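Local coordinates for short-chain dehydrogenase/reductase SDR (Paraburkholderia phymatum, PDB 5VA8), which binds NADP and, as a member of the short-chain dehydrogenase/reductase family, probably catalyses an NADP(H)-dependent oxidation or reduction, at residues A[18-23]-A[40-45]; A[25-30]-A[192-197]; A[31-36]-A[57-62]; A[149-154]-A[188-193]. One frame throughout, in Å; residues are numbered along the deposited sequence.

The four contacts follow the Rossmann fold from its outer helices to the nicotinamide end of the cofactor. Interactions 1 and 3, with centres about 9 Å apart, are two layers of the same region: paired strands and the paired helices covering one face of them, joined where Ile-44 CG2 packs on Ala-32 CB. Interaction 2 uses the start of helix 26-37, also used by interaction 3, to hold the NADP diphosphate. Interaction 4 shares Gly-192 and Ile-193 with interaction 2, and Leu-27 CD1 lies 3.6 Å from Pro-191 CG between them. Interactions 1, 2 and 4 touch NADP, and 2 and 4 also TCE; interaction 3 reaches neither, Ala-32 being about 10 Å from NADP.

Interaction 1. Residues A[18-23]-A[40-45]; sequences ALVCAA and VNVTIV. With NAP (NADP nicotinamide-adenine-dinucleotide phosphate), chain E.
Residues 18-20 and 41-45 pair as parallel strands of the first beta-alpha-beta crossover of the Rossmann fold, their segment axes 4.8 Å apart at closest approach and 23° off parallel. The straightest bond is Val-20 N to Thr-43 O, 2.8 Å with 176° at the hydrogen. The ladder loosens at Val-45 N to Val-20 O (3.2 Å, 140°) and finishes with Ala-23 N bonded to Val-45 O, just beside the adenosine ribose, whose O4B is 3.1 Å from Ala-22 CB.

Thr-43 shows how a side chain uses this surface. Its CB lies 3.8 Å from Ala-18 O. CG2, anti to the backbone N, meets Leu-19 CD1 at 3.7 Å, the side chains crossing obliquely. OG1, beside the backbone N, has a water 2.8 Å away and a hydrogen bond to Gln-68 NE2. On the other face Ala-18, Val-20, Val-42 and Ile-44 lie under helices 26-37 and 49-63, Leu-35 covering Ala-18 and Val-20, while strand 92-95 continues the sheet beyond Leu-19.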
# COMPACT_ATOMS: atom_id res chain seq x y z
N ALA A 18 19.42 11.06 -23.45
CA ALA A 18 19.00 9.95 -22.59
C ALA A 18 20.02 8.83 -22.63
O ALA A 18 20.56 8.50 -23.69
CB ALA A 18 17.64 9.39 -22.98
N LEU A 19 20.27 8.23 -21.46
CA LEU A 19 21.00 6.98 -21.35
C LEU A 19 19.98 5.89 -21.05
O LEU A 19 19.31 5.95 -20.02
CB LEU A 19 22.07 7.06 -20.25
CG LEU A 19 22.88 5.80 -19.96
CD1 LEU A 19 23.62 5.32 -21.21
CD2 LEU A 19 23.87 6.07 -18.83
N VAL A 20 19.85 4.93 -21.96
CA VAL A 20 18.83 3.88 -21.85
C VAL A 20 19.56 2.55 -21.70
O VAL A 20 20.19 2.06 -22.65
CB VAL A 20 17.89 3.87 -23.06
CG1 VAL A 20 16.72 2.91 -22.84
CG2 VAL A 20 17.36 5.30 -23.34
N CYS A 21 19.49 1.95 -20.51
CA CYS A 21 20.24 0.73 -20.21
C CYS A 21 19.53 -0.52 -20.71
O CYS A 21 18.30 -0.62 -20.65
CB CYS A 21 20.47 0.61 -18.70
SG CYS A 21 21.42 1.95 -18.01
N ALA A 22 20.32 -1.49 -21.17
CA ALA A 22 19.83 -2.83 -21.49
C ALA A 22 18.71 -2.74 -22.52
O ALA A 22 17.56 -3.13 -22.29
CB ALA A 22 19.40 -3.55 -20.21
N ALA A 23 19.07 -2.21 -23.69
CA ALA A 23 18.05 -1.65 -24.57
C ALA A 23 18.25 -2.03 -26.03
O ALA A 23 17.72 -1.35 -26.92
CB ALA A 23 18.02 -0.12 -24.42
N VAL A 40 14.54 12.73 -28.62
CA VAL A 40 15.61 12.58 -27.64
C VAL A 40 16.80 11.86 -28.28
O VAL A 40 16.63 10.84 -28.95
CB VAL A 40 15.11 11.80 -26.41
CG1 VAL A 40 16.24 11.62 -25.40
CG2 VAL A 40 13.91 12.51 -25.78
N ASN A 41 18.00 12.39 -28.06
CA ASN A 41 19.21 11.67 -28.45
C ASN A 41 19.45 10.54 -27.46
O ASN A 41 19.53 10.78 -26.25
CB ASN A 41 20.40 12.63 -28.48
CG ASN A 41 20.23 13.72 -29.51
OD1 ASN A 41 19.91 13.46 -30.67
ND2 ASN A 41 20.44 14.97 -29.09
N VAL A 42 19.56 9.30 -27.94
CA VAL A 42 19.59 8.16 -27.04
C VAL A 42 20.93 7.45 -27.15
O VAL A 42 21.47 7.24 -28.24
CB VAL A 42 18.43 7.17 -27.30
CG1 VAL A 42 17.09 7.82 -26.93
CG2 VAL A 42 18.44 6.68 -28.75
N THR A 43 21.47 7.08 -25.99
CA THR A 43 22.61 6.17 -25.89
C THR A 43 22.06 4.86 -25.36
O THR A 43 21.52 4.82 -24.25
CB THR A 43 23.67 6.74 -24.95
OG1 THR A 43 24.20 7.95 -25.51
CG2 THR A 43 24.79 5.74 -24.73
N ILE A 44 22.16 3.80 -26.17
CA ILE A 44 21.62 2.49 -25.79
C ILE A 44 22.77 1.57 -25.43
O ILE A 44 23.84 1.59 -26.07
CB ILE A 44 20.72 1.87 -26.88
CG1 ILE A 44 21.43 1.71 -28.21
CG2 ILE A 44 19.45 2.72 -27.06
CD1 ILE A 44 20.58 0.93 -29.23
N VAL A 45 22.56 0.76 -24.40
CA VAL A 45 23.58 -0.10 -23.81
C VAL A 45 23.10 -1.55 -23.87
O VAL A 45 21.96 -1.84 -23.49
CB VAL A 45 23.87 0.30 -22.36
CG1 VAL A 45 24.89 -0.64 -21.76
CG2 VAL A 45 24.37 1.76 -22.27
PA NAP E . 14.77 -8.87 -23.03
O1A NAP E . 13.77 -8.79 -24.11
O2A NAP E . 15.55 -10.17 -22.94
O5B NAP E . 15.78 -7.63 -23.26
C5B NAP E . 16.87 -7.46 -22.35
C4B NAP E . 17.80 -6.45 -22.96
O4B NAP E . 18.76 -6.04 -21.96
C3B NAP E . 18.63 -6.95 -24.14
O3B NAP E . 18.91 -5.87 -25.02
C2B NAP E . 19.90 -7.44 -23.45
O2B NAP E . 20.96 -7.55 -24.43
C1B NAP E . 20.07 -6.32 -22.42
N9A NAP E . 20.86 -6.70 -21.25
C8A NAP E . 20.59 -7.70 -20.36
N7A NAP E . 21.41 -7.74 -19.33
C5A NAP E . 22.29 -6.70 -19.57
C6A NAP E . 23.42 -6.23 -18.87
N6A NAP E . 23.85 -6.77 -17.72
N1A NAP E . 24.10 -5.19 -19.39
C2A NAP E . 23.66 -4.65 -20.54
N3A NAP E . 22.61 -5.01 -21.29
C4A NAP E . 21.97 -6.05 -20.75
O3 NAP E . 14.11 -8.61 -21.60
PN NAP E . 12.87 -7.71 -21.13
O1N NAP E . 12.87 -6.43 -21.86
O2N NAP E . 11.66 -8.56 -21.16
O5D NAP E . 13.28 -7.48 -19.60
C5D NAP E . 13.93 -6.27 -19.17
C4D NAP E . 13.90 -6.29 -17.66
O4D NAP E . 12.52 -6.23 -17.22
C3D NAP E . 14.50 -7.53 -17.00
O3D NAP E . 15.14 -7.19 -15.77
C2D NAP E . 13.27 -8.39 -16.73
O2D NAP E . 13.42 -9.34 -15.68
C1D NAP E . 12.29 -7.28 -16.33
N1N NAP E . 10.86 -7.67 -16.44
C2N NAP E . 10.39 -8.24 -17.56
C3N NAP E . 9.05 -8.54 -17.67
C7N NAP E . 8.41 -9.15 -18.88
O7N NAP E . 7.34 -9.78 -18.74
N7N NAP E . 9.07 -9.12 -20.03
C4N NAP E . 8.21 -8.17 -16.63
C5N NAP E . 8.73 -7.60 -15.48
C6N NAP E . 10.07 -7.37 -15.39
P2B NAP E . 22.28 -8.42 -24.13
O1X NAP E . 23.05 -7.68 -23.09
O2X NAP E . 21.84 -9.80 -23.66
O3X NAP E . 22.99 -8.48 -25.50
O HOH W 1 22.56 10.19 -25.68

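Interaction 2. Residues A[25-30]-A[192-197]; sequences KGLGRG and GIFDTD. With NAP (NADP nicotinamide-adenine-dinucleotide phosphate), chain E; TCE (3,3',3''-phosphanetriyltripropanoic acid), chain F.
In the close-packed part of this contact the Leu-27 and Phe-194 side chains cross at about a right angle, Leu-27 CD2 lying 3.7 Å from Phe-194 CD1. Phe-194 also meets Phe-236 edge-to-face, as it does Tyr-250 of the second subunit, so the ring is held from several directions. Beside it the methyl CG2 of Thr-196 sits 3.9 Å from Gly-26 CA, leaving the hydroxyl to face the cofactor. Placed between the backbone N and the carbonyl carbon (chi1 71°), Thr-196 OG1 donates a short 2.5 Å bond to NADP O2N. The same oxygen caps Arg-198 N at the start of helix 197-210.

Gly-26 and Gly-28 belong to the glycine-rich cofactor-binding motif of the SDR Rossmann fold, and Leu-27 N, at the beginning of helix 26-37, bonds to NADP O1N over 2.8 Å. The facing loop, 192-197, begins with the glycine of the Pro-Gly pair that ends strand 184-191: Phe-194 N binds the carboxamide O7N at 2.8 Å and 170°, with a weak return bond from N7N to Phe-194 O.

Toward the adenosine side the contact thins to a single polar bridge. Lys-25, bent at chi3, passes the ribose and crosses Asp-197 at about a right angle; its NZ makes a salt bridge to OD2 at 3.0 Å whose hydrogen-bond geometry is weak, and Asp-197 itself is exposed.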
# COMPACT_ATOMS: atom_id res chain seq x y z
N LYS A 25 16.98 -4.86 -26.99
CA LYS A 25 15.79 -5.68 -27.14
C LYS A 25 14.78 -5.29 -26.07
O LYS A 25 15.11 -4.64 -25.08
CB LYS A 25 16.10 -7.18 -27.01
CG LYS A 25 17.19 -7.67 -27.94
CD LYS A 25 17.73 -9.02 -27.50
CE LYS A 25 16.62 -10.04 -27.35
NZ LYS A 25 17.10 -11.38 -26.90
N GLY A 26 13.53 -5.73 -26.29
CA GLY A 26 12.54 -5.79 -25.21
C GLY A 26 12.09 -4.44 -24.70
O GLY A 26 11.97 -3.46 -25.45
N LEU A 27 11.84 -4.39 -23.39
CA LEU A 27 11.32 -3.17 -22.77
C LEU A 27 12.29 -2.01 -22.89
O LEU A 27 11.88 -0.87 -23.12
CB LEU A 27 10.99 -3.41 -21.30
CG LEU A 27 9.98 -4.52 -21.05
CD1 LEU A 27 9.74 -4.66 -19.56
CD2 LEU A 27 8.67 -4.22 -21.79
N GLY A 28 13.59 -2.28 -22.71
CA GLY A 28 14.56 -1.22 -22.85
C GLY A 28 14.57 -0.64 -24.26
O GLY A 28 14.59 0.58 -24.44
N ARG A 29 14.54 -1.52 -25.27
CA ARG A 29 14.42 -1.03 -26.64
C ARG A 29 13.15 -0.21 -26.82
O ARG A 29 13.17 0.86 -27.45
CB ARG A 29 14.43 -2.20 -27.64
CG ARG A 29 14.24 -1.72 -29.08
CD ARG A 29 14.34 -2.82 -30.13
NE ARG A 29 14.04 -2.25 -31.45
CZ ARG A 29 14.12 -2.92 -32.60
NH1 ARG A 29 14.48 -4.20 -32.62
NH2 ARG A 29 13.83 -2.31 -33.74
N GLY A 30 12.04 -0.68 -26.25
CA GLY A 30 10.80 0.08 -26.36
C GLY A 30 10.91 1.48 -25.79
O GLY A 30 10.36 2.43 -26.34
N GLY A 192 3.98 -5.85 -15.62
CA GLY A 192 3.41 -7.19 -15.53
C GLY A 192 4.04 -8.04 -16.61
O GLY A 192 5.22 -7.86 -16.91
N ILE A 193 3.30 -8.94 -17.25
CA ILE A 193 3.92 -9.79 -18.26
C ILE A 193 3.88 -9.08 -19.61
O ILE A 193 2.83 -8.63 -20.08
CB ILE A 193 3.28 -11.18 -18.31
CG1 ILE A 193 4.02 -12.04 -19.34
CG2 ILE A 193 1.79 -11.12 -18.57
CD1 ILE A 193 3.63 -13.52 -19.32
N PHE A 194 5.06 -8.95 -20.23
CA PHE A 194 5.22 -8.29 -21.52
C PHE A 194 5.81 -9.26 -22.53
O PHE A 194 6.66 -10.09 -22.20
CB PHE A 194 6.10 -7.04 -21.39
CG PHE A 194 5.33 -5.83 -20.97
CD1 PHE A 194 5.04 -4.83 -21.89
CD2 PHE A 194 4.83 -5.72 -19.68
CE1 PHE A 194 4.29 -3.72 -21.53
CE2 PHE A 194 4.08 -4.61 -19.30
CZ PHE A 194 3.82 -3.61 -20.23
N ASP A 195 5.35 -9.12 -23.78
CA ASP A 195 5.65 -10.04 -24.88
C ASP A 195 7.06 -9.77 -25.40
O ASP A 195 7.26 -9.14 -26.44
CB ASP A 195 4.61 -9.88 -25.97
CG ASP A 195 4.54 -11.07 -26.88
OD1 ASP A 195 5.28 -12.04 -26.65
OD2 ASP A 195 3.73 -11.02 -27.83
N THR A 196 8.06 -10.25 -24.67
CA THR A 196 9.47 -10.13 -25.06
C THR A 196 10.12 -11.50 -25.10
O THR A 196 9.52 -12.52 -24.77
CB THR A 196 10.26 -9.25 -24.09
OG1 THR A 196 10.42 -9.96 -22.86
CG2 THR A 196 9.57 -7.92 -23.83
N ASP A 197 11.39 -11.52 -25.51
CA ASP A 197 12.14 -12.77 -25.52
C ASP A 197 12.29 -13.37 -24.13
O ASP A 197 12.50 -14.59 -24.02
CB ASP A 197 13.52 -12.57 -26.14
CG ASP A 197 13.49 -12.44 -27.64
OD1 ASP A 197 12.41 -12.62 -28.25
OD2 ASP A 197 14.55 -12.15 -28.22
PA NAP E . 14.77 -8.87 -23.03
O1A NAP E . 13.77 -8.79 -24.11
O2A NAP E . 15.55 -10.17 -22.94
O5B NAP E . 15.78 -7.63 -23.26
C5B NAP E . 16.87 -7.46 -22.35
C4B NAP E . 17.80 -6.45 -22.96
O4B NAP E . 18.76 -6.04 -21.96
C3B NAP E . 18.63 -6.95 -24.14
O3B NAP E . 18.91 -5.87 -25.02
C2B NAP E . 19.90 -7.44 -23.45
O2B NAP E . 20.96 -7.55 -24.43
C1B NAP E . 20.07 -6.32 -22.42
N9A NAP E . 20.86 -6.70 -21.25
C8A NAP E . 20.59 -7.70 -20.36
N7A NAP E . 21.41 -7.74 -19.33
C5A NAP E . 22.29 -6.70 -19.57
C6A NAP E . 23.42 -6.23 -18.87
N6A NAP E . 23.85 -6.77 -17.72
N1A NAP E . 24.10 -5.19 -19.39
C2A NAP E . 23.66 -4.65 -20.54
N3A NAP E . 22.61 -5.01 -21.29
C4A NAP E . 21.97 -6.05 -20.75
O3 NAP E . 14.11 -8.61 -21.60
PN NAP E . 12.87 -7.71 -21.13
O1N NAP E . 12.87 -6.43 -21.86
O2N NAP E . 11.66 -8.56 -21.16
O5D NAP E . 13.28 -7.48 -19.60
C5D NAP E . 13.93 -6.27 -19.17
C4D NAP E . 13.90 -6.29 -17.66
O4D NAP E . 12.52 -6.23 -17.22
C3D NAP E . 14.50 -7.53 -17.00
O3D NAP E . 15.14 -7.19 -15.77
C2D NAP E . 13.27 -8.39 -16.73
O2D NAP E . 13.42 -9.34 -15.68
C1D NAP E . 12.29 -7.28 -16.33
N1N NAP E . 10.86 -7.67 -16.44
C2N NAP E . 10.39 -8.24 -17.56
C3N NAP E . 9.05 -8.54 -17.67
C7N NAP E . 8.41 -9.15 -18.88
O7N NAP E . 7.34 -9.78 -18.74
N7N NAP E . 9.07 -9.12 -20.03
C4N NAP E . 8.21 -8.17 -16.63
C5N NAP E . 8.73 -7.60 -15.48
C6N NAP E . 10.07 -7.37 -15.39
P2B NAP E . 22.28 -8.42 -24.13
O1X NAP E . 23.05 -7.68 -23.09
O2X NAP E . 21.84 -9.80 -23.66
O3X NAP E . 22.99 -8.48 -25.50
O16 TCE F . 12.59 -10.28 -12.51
C14 TCE F . 11.34 -10.16 -12.66
O15 TCE F . 10.62 -9.79 -11.70
C5 TCE F . 10.71 -10.49 -14.01
C2 TCE F . 9.20 -10.59 -13.82
P TCE F . 8.38 -10.70 -15.49
C3 TCE F . 9.29 -11.84 -16.61
C6 TCE F . 9.10 -13.20 -15.95
C8 TCE F . 9.92 -14.21 -16.73
O10 TCE F . 9.35 -15.25 -17.13
O9 TCE F . 11.14 -13.98 -16.97
C1 TCE F . 6.63 -11.21 -15.26
C4 TCE F . 5.95 -10.15 -14.40
C11 TCE F . 4.53 -10.61 -14.14
O12 TCE F . 3.72 -9.89 -13.51
O13 TCE F . 4.18 -11.74 -14.59

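Interaction 3. Residues A[31-36]-A[57-62]; sequences CAEALA and AAIRAN
The planes of the Glu-33 carboxylate and the Asn-62 side-chain amide are nearly parallel, 17° apart, yet the groups do not stack. Their nearest atoms, Glu-33 OE1 and Asn-62 ND2, are 3.7 Å apart, and no hydrogen bond crosses between the two segments. The other carboxylate oxygen, OE2, is committed to a salt bridge with Arg-29 NE one turn back on its own helix.

Beneath this polar rim, Ile-59 carries the contact. Its CG2, anti to the backbone N, meets Ala-36 CB at 3.5 Å, whereas the extended CG1-CD1 arm, with CG1 anti to the carbonyl carbon, reaches the other way along helix 26-37. There CD1 lies 3.9 Å from Ala-32 CB, and CG1 lies 4.0 Å from Glu-33 CG. The two methyl groups thus straddle one helical turn, from Ala-32 to Ala-36. The segment axes come within 10.1 Å and cross at -22°, so the helices run nearly alongside each other with one isoleucine filling much of the seam.

Ala-32 also touches Val-20 and Ile-44 of the strands below. Near-parallel helices packed side by side over parallel strands are characteristic of successive beta-alpha-beta units in a Rossmann fold.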
# COMPACT_ATOMS: atom_id res chain seq x y z
N CYS A 31 11.62 1.62 -24.66
CA CYS A 31 11.85 2.95 -24.10
C CYS A 31 12.73 3.80 -25.01
O CYS A 31 12.44 4.98 -25.23
CB CYS A 31 12.47 2.85 -22.71
SG CYS A 31 11.39 2.10 -21.47
N ALA A 32 13.81 3.21 -25.53
CA ALA A 32 14.69 3.96 -26.41
C ALA A 32 13.96 4.44 -27.66
O ALA A 32 14.13 5.59 -28.07
CB ALA A 32 15.90 3.10 -26.81
N GLU A 33 13.15 3.57 -28.27
CA GLU A 33 12.42 3.96 -29.47
C GLU A 33 11.43 5.07 -29.18
O GLU A 33 11.26 5.99 -29.99
CB GLU A 33 11.70 2.75 -30.08
CG GLU A 33 12.67 1.65 -30.51
CD GLU A 33 12.13 0.74 -31.59
OE1 GLU A 33 11.85 1.25 -32.70
OE2 GLU A 33 11.98 -0.48 -31.34
N ALA A 34 10.75 5.00 -28.03
CA ALA A 34 9.73 6.00 -27.72
C ALA A 34 10.37 7.35 -27.42
O ALA A 34 9.86 8.39 -27.85
CB ALA A 34 8.88 5.54 -26.54
N LEU A 35 11.51 7.36 -26.71
CA LEU A 35 12.22 8.61 -26.46
C LEU A 35 12.76 9.20 -27.76
O LEU A 35 12.60 10.40 -28.03
CB LEU A 35 13.34 8.40 -25.44
CG LEU A 35 12.87 8.05 -24.03
CD1 LEU A 35 14.04 7.56 -23.17
CD2 LEU A 35 12.19 9.26 -23.38
N ALA A 36 13.38 8.36 -28.60
CA ALA A 36 13.88 8.85 -29.89
C ALA A 36 12.76 9.43 -30.74
O ALA A 36 12.96 10.42 -31.45
CB ALA A 36 14.59 7.72 -30.63
N ALA A 57 21.03 1.09 -35.49
CA ALA A 57 20.78 1.51 -36.86
C ALA A 57 19.29 1.72 -37.12
O ALA A 57 18.90 2.67 -37.81
CB ALA A 57 21.34 0.49 -37.84
N ALA A 58 18.45 0.85 -36.56
CA ALA A 58 17.01 1.00 -36.74
C ALA A 58 16.50 2.31 -36.15
O ALA A 58 15.70 3.01 -36.78
CB ALA A 58 16.28 -0.19 -36.12
N ILE A 59 16.94 2.65 -34.94
CA ILE A 59 16.45 3.87 -34.30
C ILE A 59 16.94 5.10 -35.05
O ILE A 59 16.18 6.07 -35.23
CB ILE A 59 16.88 3.89 -32.81
CG1 ILE A 59 16.20 2.75 -32.06
CG2 ILE A 59 16.52 5.23 -32.16
CD1 ILE A 59 16.68 2.60 -30.61
N ARG A 60 18.19 5.09 -35.51
CA ARG A 60 18.69 6.16 -36.37
C ARG A 60 17.80 6.36 -37.58
O ARG A 60 17.42 7.49 -37.91
CB ARG A 60 20.11 5.85 -36.84
CG ARG A 60 21.18 6.41 -35.97
CD ARG A 60 22.58 6.07 -36.49
NE ARG A 60 23.42 5.83 -35.34
CZ ARG A 60 23.96 4.66 -35.01
NH1 ARG A 60 23.80 3.59 -35.79
NH2 ARG A 60 24.69 4.57 -33.90
N ALA A 61 17.47 5.27 -38.27
CA ALA A 61 16.66 5.37 -39.48
C ALA A 61 15.24 5.81 -39.15
O ALA A 61 14.64 6.59 -39.90
CB ALA A 61 16.66 4.03 -40.22
N ASN A 62 14.69 5.34 -38.03
CA ASN A 62 13.31 5.64 -37.69
C ASN A 62 13.15 7.07 -37.19
O ASN A 62 12.16 7.75 -37.53
CB ASN A 62 12.80 4.68 -36.61
CG ASN A 62 12.56 3.28 -37.14
OD1 ASN A 62 12.50 3.06 -38.34
ND2 ASN A 62 12.43 2.33 -36.22

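Interaction 4. Residues A[149-154]-A[188-193]; sequences SSVKAP and NLLPGI. With TCE (3,3',3''-phosphanetriyltripropanoic acid), chain F; NAP (NADP nicotinamide-adenine-dinucleotide phosphate), chain E.
One torsion turns a hydroxyl to the ligand, and others join the segments. In Ser-149, OG stands between the backbone N and the carbonyl carbon (chi1 72°), the crowded position, and donates to a carboxylate oxygen of TCE, O12, over 2.7 Å. In Leu-190, chi1 (-68°, CG anti to the carbonyl carbon) and chi2 together bring CD2 onto 151-152.

There CD2 meets Val-151 CG2 at 3.5 Å, tighter than usual carbon contact, and Lys-152 CG at 3.6 Å; the Leu-190 side chain crosses both at about a right angle. Lys-152, bent at chi2 and chi3, carries its NZ on to a salt bridge with the C-terminal carboxylate of Tyr-267.

The one backbone bond between the segments runs from Ser-149 N to Pro-191 O, 3.0 Å with 147° at the hydrogen, the donor well above the carbonyl plane. Lys-152 N closes the 3-10 turn on Ser-149 O, which Ala-153 N also reaches.

Pro-191 packs on the nicotinamide, CG being 3.5 Å from NADP C5N, and Gly-192 O approaches C4N, the hydride-carrying carbon, at 3.0 Å. TCE P lies 2.8 Å from NADP C4N, probably where a substrate would lie.

Strand 184-191 lies between strands 141-146 and 255-258, Leu-190 pairing with Trp-256; Val-151 touches Arg-165 of helix 159-179, and Pro-191 packs on Phe-236 of helix 233-243.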
# COMPACT_ATOMS: atom_id res chain seq x y z
N SER A 149 6.38 -6.13 -11.39
CA SER A 149 5.24 -6.34 -10.51
C SER A 149 5.64 -7.08 -9.24
O SER A 149 4.87 -7.06 -8.27
CB SER A 149 4.16 -7.14 -11.25
OG SER A 149 4.57 -8.50 -11.40
N SER A 150 6.80 -7.74 -9.23
CA SER A 150 7.27 -8.49 -8.06
C SER A 150 7.39 -7.63 -6.80
O SER A 150 7.40 -8.17 -5.69
CB SER A 150 8.63 -9.14 -8.35
OG SER A 150 9.64 -8.12 -8.41
N VAL A 151 7.50 -6.30 -6.94
CA VAL A 151 7.58 -5.45 -5.75
C VAL A 151 6.20 -5.18 -5.16
O VAL A 151 6.11 -4.78 -3.99
CB VAL A 151 8.28 -4.12 -6.05
CG1 VAL A 151 9.63 -4.35 -6.74
CG2 VAL A 151 7.42 -3.22 -6.89
N LYS A 152 5.12 -5.42 -5.92
CA LYS A 152 3.75 -5.27 -5.42
C LYS A 152 3.19 -6.59 -4.90
O LYS A 152 2.44 -6.61 -3.92
CB LYS A 152 2.82 -4.73 -6.51
CG LYS A 152 3.17 -3.36 -7.07
CD LYS A 152 2.97 -2.26 -6.05
CE LYS A 152 1.48 -2.05 -5.72
NZ LYS A 152 1.34 -0.90 -4.76
N ALA A 153 3.53 -7.70 -5.55
CA ALA A 153 3.10 -9.02 -5.13
C ALA A 153 4.21 -9.98 -5.52
O ALA A 153 4.62 -10.01 -6.69
CB ALA A 153 1.77 -9.41 -5.78
N PRO A 154 4.73 -10.77 -4.58
CA PRO A 154 5.86 -11.63 -4.90
C PRO A 154 5.50 -12.64 -5.97
O PRO A 154 4.39 -13.19 -5.99
CB PRO A 154 6.19 -12.31 -3.57
CG PRO A 154 4.88 -12.28 -2.80
CD PRO A 154 4.28 -10.94 -3.18
N ASN A 188 9.39 4.71 -10.89
CA ASN A 188 9.59 3.32 -11.26
C ASN A 188 8.45 2.86 -12.15
O ASN A 188 7.29 3.19 -11.90
CB ASN A 188 9.69 2.44 -10.01
CG ASN A 188 10.67 2.98 -9.00
OD1 ASN A 188 11.80 3.33 -9.34
ND2 ASN A 188 10.24 3.09 -7.74
N LEU A 189 8.80 2.11 -13.19
CA LEU A 189 7.84 1.48 -14.09
C LEU A 189 7.86 -0.01 -13.83
O LEU A 189 8.91 -0.65 -14.01
CB LEU A 189 8.19 1.76 -15.55
CG LEU A 189 7.63 3.00 -16.24
CD1 LEU A 189 7.99 2.95 -17.72
CD2 LEU A 189 6.10 3.10 -16.06
N LEU A 190 6.72 -0.56 -13.43
CA LEU A 190 6.62 -1.94 -12.97
C LEU A 190 5.88 -2.77 -14.02
O LEU A 190 4.64 -2.72 -14.08
CB LEU A 190 5.87 -2.02 -11.64
CG LEU A 190 6.48 -1.45 -10.34
CD1 LEU A 190 6.89 0.01 -10.46
CD2 LEU A 190 5.43 -1.57 -9.24
N PRO A 191 6.58 -3.55 -14.85
CA PRO A 191 5.87 -4.37 -15.83
C PRO A 191 5.21 -5.57 -15.18
O PRO A 191 5.79 -6.23 -14.31
CB PRO A 191 6.96 -4.82 -16.81
CG PRO A 191 8.25 -4.26 -16.30
CD PRO A 191 8.04 -3.72 -14.91
N GLY A 192 3.98 -5.85 -15.62
CA GLY A 192 3.41 -7.19 -15.53
C GLY A 192 4.04 -8.04 -16.61
O GLY A 192 5.22 -7.86 -16.91
N ILE A 193 3.30 -8.94 -17.25
CA ILE A 193 3.92 -9.79 -18.26
C ILE A 193 3.88 -9.08 -19.61
O ILE A 193 2.83 -8.63 -20.08
CB ILE A 193 3.28 -11.18 -18.31
CG1 ILE A 193 4.02 -12.04 -19.34
CG2 ILE A 193 1.79 -11.12 -18.57
CD1 ILE A 193 3.63 -13.52 -19.32
O16 TCE F . 12.59 -10.28 -12.51
C14 TCE F . 11.34 -10.16 -12.66
O15 TCE F . 10.62 -9.79 -11.70
C5 TCE F . 10.71 -10.49 -14.01
C2 TCE F . 9.20 -10.59 -13.82
P TCE F . 8.38 -10.70 -15.49
C3 TCE F . 9.29 -11.84 -16.61
C6 TCE F . 9.10 -13.20 -15.95
C8 TCE F . 9.92 -14.21 -16.73
O10 TCE F . 9.35 -15.25 -17.13
O9 TCE F . 11.14 -13.98 -16.97
C1 TCE F . 6.63 -11.21 -15.26
C4 TCE F . 5.95 -10.15 -14.40
C11 TCE F . 4.53 -10.61 -14.14
O12 TCE F . 3.72 -9.89 -13.51
O13 TCE F . 4.18 -11.74 -14.59
PA NAP E . 14.77 -8.87 -23.03
O1A NAP E . 13.77 -8.79 -24.11
O2A NAP E . 15.55 -10.17 -22.94
O5B NAP E . 15.78 -7.63 -23.26
C5B NAP E . 16.87 -7.46 -22.35
C4B NAP E . 17.80 -6.45 -22.96
O4B NAP E . 18.76 -6.04 -21.96
C3B NAP E . 18.63 -6.95 -24.14
O3B NAP E . 18.91 -5.87 -25.02
C2B NAP E . 19.90 -7.44 -23.45
O2B NAP E . 20.96 -7.55 -24.43
C1B NAP E . 20.07 -6.32 -22.42
N9A NAP E . 20.86 -6.70 -21.25
C8A NAP E . 20.59 -7.70 -20.36
N7A NAP E . 21.41 -7.74 -19.33
C5A NAP E . 22.29 -6.70 -19.57
C6A NAP E . 23.42 -6.23 -18.87
N6A NAP E . 23.85 -6.77 -17.72
N1A NAP E . 24.10 -5.19 -19.39
C2A NAP E . 23.66 -4.65 -20.54
N3A NAP E . 22.61 -5.01 -21.29
C4A NAP E . 21.97 -6.05 -20.75
O3 NAP E . 14.11 -8.61 -21.60
PN NAP E . 12.87 -7.71 -21.13
O1N NAP E . 12.87 -6.43 -21.86
O2N NAP E . 11.66 -8.56 -21.16
O5D NAP E . 13.28 -7.48 -19.60
C5D NAP E . 13.93 -6.27 -19.17
C4D NAP E . 13.90 -6.29 -17.66
O4D NAP E . 12.52 -6.23 -17.22
C3D NAP E . 14.50 -7.53 -17.00
O3D NAP E . 15.14 -7.19 -15.77
C2D NAP E . 13.27 -8.39 -16.73
O2D NAP E . 13.42 -9.34 -15.68
C1D NAP E . 12.29 -7.28 -16.33
N1N NAP E . 10.86 -7.67 -16.44
C2N NAP E . 10.39 -8.24 -17.56
C3N NAP E . 9.05 -8.54 -17.67
C7N NAP E . 8.41 -9.15 -18.88
O7N NAP E . 7.34 -9.78 -18.74
N7N NAP E . 9.07 -9.12 -20.03
C4N NAP E . 8.21 -8.17 -16.63
C5N NAP E . 8.73 -7.60 -15.48
C6N NAP E . 10.07 -7.37 -15.39
P2B NAP E . 22.28 -8.42 -24.13
O1X NAP E . 23.05 -7.68 -23.09
O2X NAP E . 21.84 -9.80 -23.66
O3X NAP E . 22.99 -8.48 -25.50